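Local coordinates for probable fimbrial chaperone YadV (Escherichia coli K-12, PDB 5GHU), which probably acts as a periplasmic folding chaperone for pilin subunits in the biogenesis of fimbriae that could contribute to adhesion to surfaces, at residues 149-153 with 186-192. Residues are numbered along the deposited sequence; the frame is centred on the assembly and turned at random.
Sequences ASLRV and SDEVMKV
L151 and M190 form one hydrogen-bonded pair of an antiparallel register, V153 and E188 the next, and together they illustrate how two strands satisfy their facing backbones. L151 N reaches M190 O at 2.8 Å and M190 N returns to L151 O, that donor lying in the carbonyl plane; V153 N and E188 N exchange bonds with E188 O and V153 O in the same way. Two of these acceptors gain a further, weaker donor: V189 CA makes a bent CA-H...O contact with L151 O at 3.2 Å, and D187 CA a similar one with V153 O. Beyond these pairs, V192 N bonds to A149 O at 3.0 Å, from 40° out of the carbonyl plane. Groups facing outward find partners too: the backbones of S150 and R152 bond to S143 and F141, that of K191 to D178, and V189 O accepts K180 NZ.

Side chains divide between two faces. On that of L151, V153 and M190, all three buried, M190 runs extended beyond CG and crosses V153 at about a right angle, its CE methyl 3.7 Å from V153 CG2. On the other, V189 CG1, anti to its own N (chi1 171°), lies against S150 CB. R152 CD comes near D187 OD2 where the two side chains cross, but no N-H aims at that oxygen; instead R152 NH1 and D187 OD1 both hydrogen-bond T154 OG1, and the guanidinium makes a cation-pi contact with F141.

Within the immunoglobulin-like C-terminal domain of this PapD-family chaperone, strand 150-155 is the middle of three, flanked by edge strands 139-143 and 186-191; L151 meets L168 and M190 meets F163 of strand 163-170, in the opposing sheet.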
loop_
_atom_site.group_PDB
_atom_site.type_symbol
_atom_site.label_atom_id
_atom_site.label_comp_id
_atom_site.label_asym_id
_atom_site.label_seq_id
_atom_site.Cartn_x
_atom_site.Cartn_y
_atom_site.Cartn_z
ATOM N N ALA A 149 4.466 6.448 -24.355
ATOM C CA ALA A 149 5.151 7.244 -23.340
ATOM C C ALA A 149 5.130 6.582 -21.990
ATOM O O ALA A 149 4.114 5.962 -21.582
ATOM C CB ALA A 149 4.524 8.629 -23.259
ATOM N N SER A 150 6.271 6.662 -21.281
ATOM C CA SER A 150 6.304 6.230 -19.889
ATOM C C SER A 150 7.360 6.999 -19.147
ATOM O O SER A 150 8.177 7.653 -19.768
ATOM C CB SER A 150 6.587 4.731 -19.792
ATOM O OG SER A 150 7.728 4.470 -20.544
ATOM N N LEU A 151 7.318 6.897 -17.815
ATOM C CA LEU A 151 8.241 7.594 -16.944
ATOM C C LEU A 151 9.029 6.560 -16.190
ATOM O O LEU A 151 8.470 5.559 -15.749
ATOM C CB LEU A 151 7.527 8.462 -15.945
ATOM C CG LEU A 151 6.660 9.481 -16.671
ATOM C CD1 LEU A 151 5.746 10.142 -15.675
ATOM C CD2 LEU A 151 7.586 10.512 -17.237
ATOM N N ARG A 152 10.312 6.836 -16.021
ATOM C CA ARG A 152 11.109 6.037 -15.080
ATOM C C ARG A 152 11.251 6.838 -13.791
ATOM O O ARG A 152 11.578 8.042 -13.819
ATOM C CB ARG A 152 12.465 5.705 -15.675
ATOM C CG ARG A 152 13.396 4.887 -14.738
ATOM C CD ARG A 152 14.362 5.737 -13.905
ATOM N NE ARG A 152 15.371 6.367 -14.766
ATOM C CZ ARG A 152 16.486 6.959 -14.298
ATOM N NH1 ARG A 152 16.750 6.981 -12.981
ATOM N NH2 ARG A 152 17.360 7.495 -15.167
ATOM N N VAL A 153 10.972 6.194 -12.681
ATOM C CA VAL A 153 10.907 6.873 -11.397
ATOM C C VAL A 153 11.911 6.174 -10.471
ATOM O O VAL A 153 11.968 4.943 -10.446
ATOM C CB VAL A 153 9.507 6.799 -10.789
ATOM C CG1 VAL A 153 9.373 7.754 -9.545
ATOM C CG2 VAL A 153 8.453 7.211 -11.842
ATOM N N SER A 186 14.859 1.737 -5.317
ATOM C CA SER A 186 14.525 1.025 -6.554
ATOM C C SER A 186 13.987 1.984 -7.611
ATOM O O SER A 186 13.717 3.156 -7.328
ATOM C CB SER A 186 13.471 -0.032 -6.240
ATOM O OG SER A 186 12.182 0.619 -6.134
ATOM N N ASP A 187 13.936 1.446 -8.814
ATOM C CA ASP A 187 13.289 2.132 -9.943
ATOM C C ASP A 187 11.980 1.455 -10.283
ATOM O O ASP A 187 11.836 0.227 -10.111
ATOM C CB ASP A 187 14.183 2.047 -11.190
ATOM C CG ASP A 187 15.374 2.966 -11.156
ATOM O OD1 ASP A 187 15.586 3.638 -10.171
ATOM O OD2 ASP A 187 16.150 2.952 -12.151
ATOM N N GLU A 188 11.014 2.216 -10.852
ATOM C CA GLU A 188 9.845 1.641 -11.449
ATOM C C GLU A 188 9.513 2.478 -12.697
ATOM O O GLU A 188 9.673 3.691 -12.644
ATOM C CB GLU A 188 8.629 1.758 -10.519
ATOM C CG GLU A 188 8.536 0.764 -9.444
ATOM C CD GLU A 188 8.515 -0.646 -9.934
ATOM O OE1 GLU A 188 8.204 -0.913 -11.128
ATOM O OE2 GLU A 188 8.882 -1.513 -9.132
ATOM N N VAL A 189 9.021 1.820 -13.720
ATOM C CA VAL A 189 8.484 2.509 -14.908
ATOM C C VAL A 189 6.954 2.599 -14.783
ATOM O O VAL A 189 6.286 1.626 -14.411
ATOM C CB VAL A 189 8.861 1.814 -16.200
ATOM C CG1 VAL A 189 8.071 2.475 -17.391
ATOM C CG2 VAL A 189 10.374 1.927 -16.417
ATOM N N MET A 190 6.392 3.773 -15.120
ATOM C CA MET A 190 4.952 3.953 -15.006
ATOM C C MET A 190 4.498 4.498 -16.330
ATOM O O MET A 190 5.108 5.443 -16.875
ATOM C CB MET A 190 4.607 4.914 -13.843
ATOM C CG MET A 190 5.100 4.408 -12.494
ATOM S SD MET A 190 4.707 5.667 -11.248
ATOM C CE MET A 190 5.916 5.246 -9.998
ATOM N N LYS A 191 3.454 3.867 -16.872
ATOM C CA LYS A 191 2.895 4.222 -18.171
ATOM C C LYS A 191 2.179 5.591 -18.127
ATOM O O LYS A 191 1.578 5.960 -17.116
ATOM C CB LYS A 191 1.910 3.139 -18.631
ATOM C CG LYS A 191 2.604 1.857 -19.088
ATOM C CD LYS A 191 1.631 0.883 -19.782
ATOM C CE LYS A 191 0.789 1.609 -20.842
ATOM N NZ LYS A 191 0.025 0.702 -21.772
ATOM N N VAL A 192 2.276 6.342 -19.225
ATOM C CA VAL A 192 1.517 7.607 -19.376
ATOM C C VAL A 192 0.442 7.352 -20.420
ATOM O O VAL A 192 0.741 7.005 -21.566
ATOM C CB VAL A 192 2.406 8.802 -19.799
ATOM C CG1 VAL A 192 1.562 10.100 -19.944
ATOM C CG2 VAL A 192 3.525 9.035 -18.767
#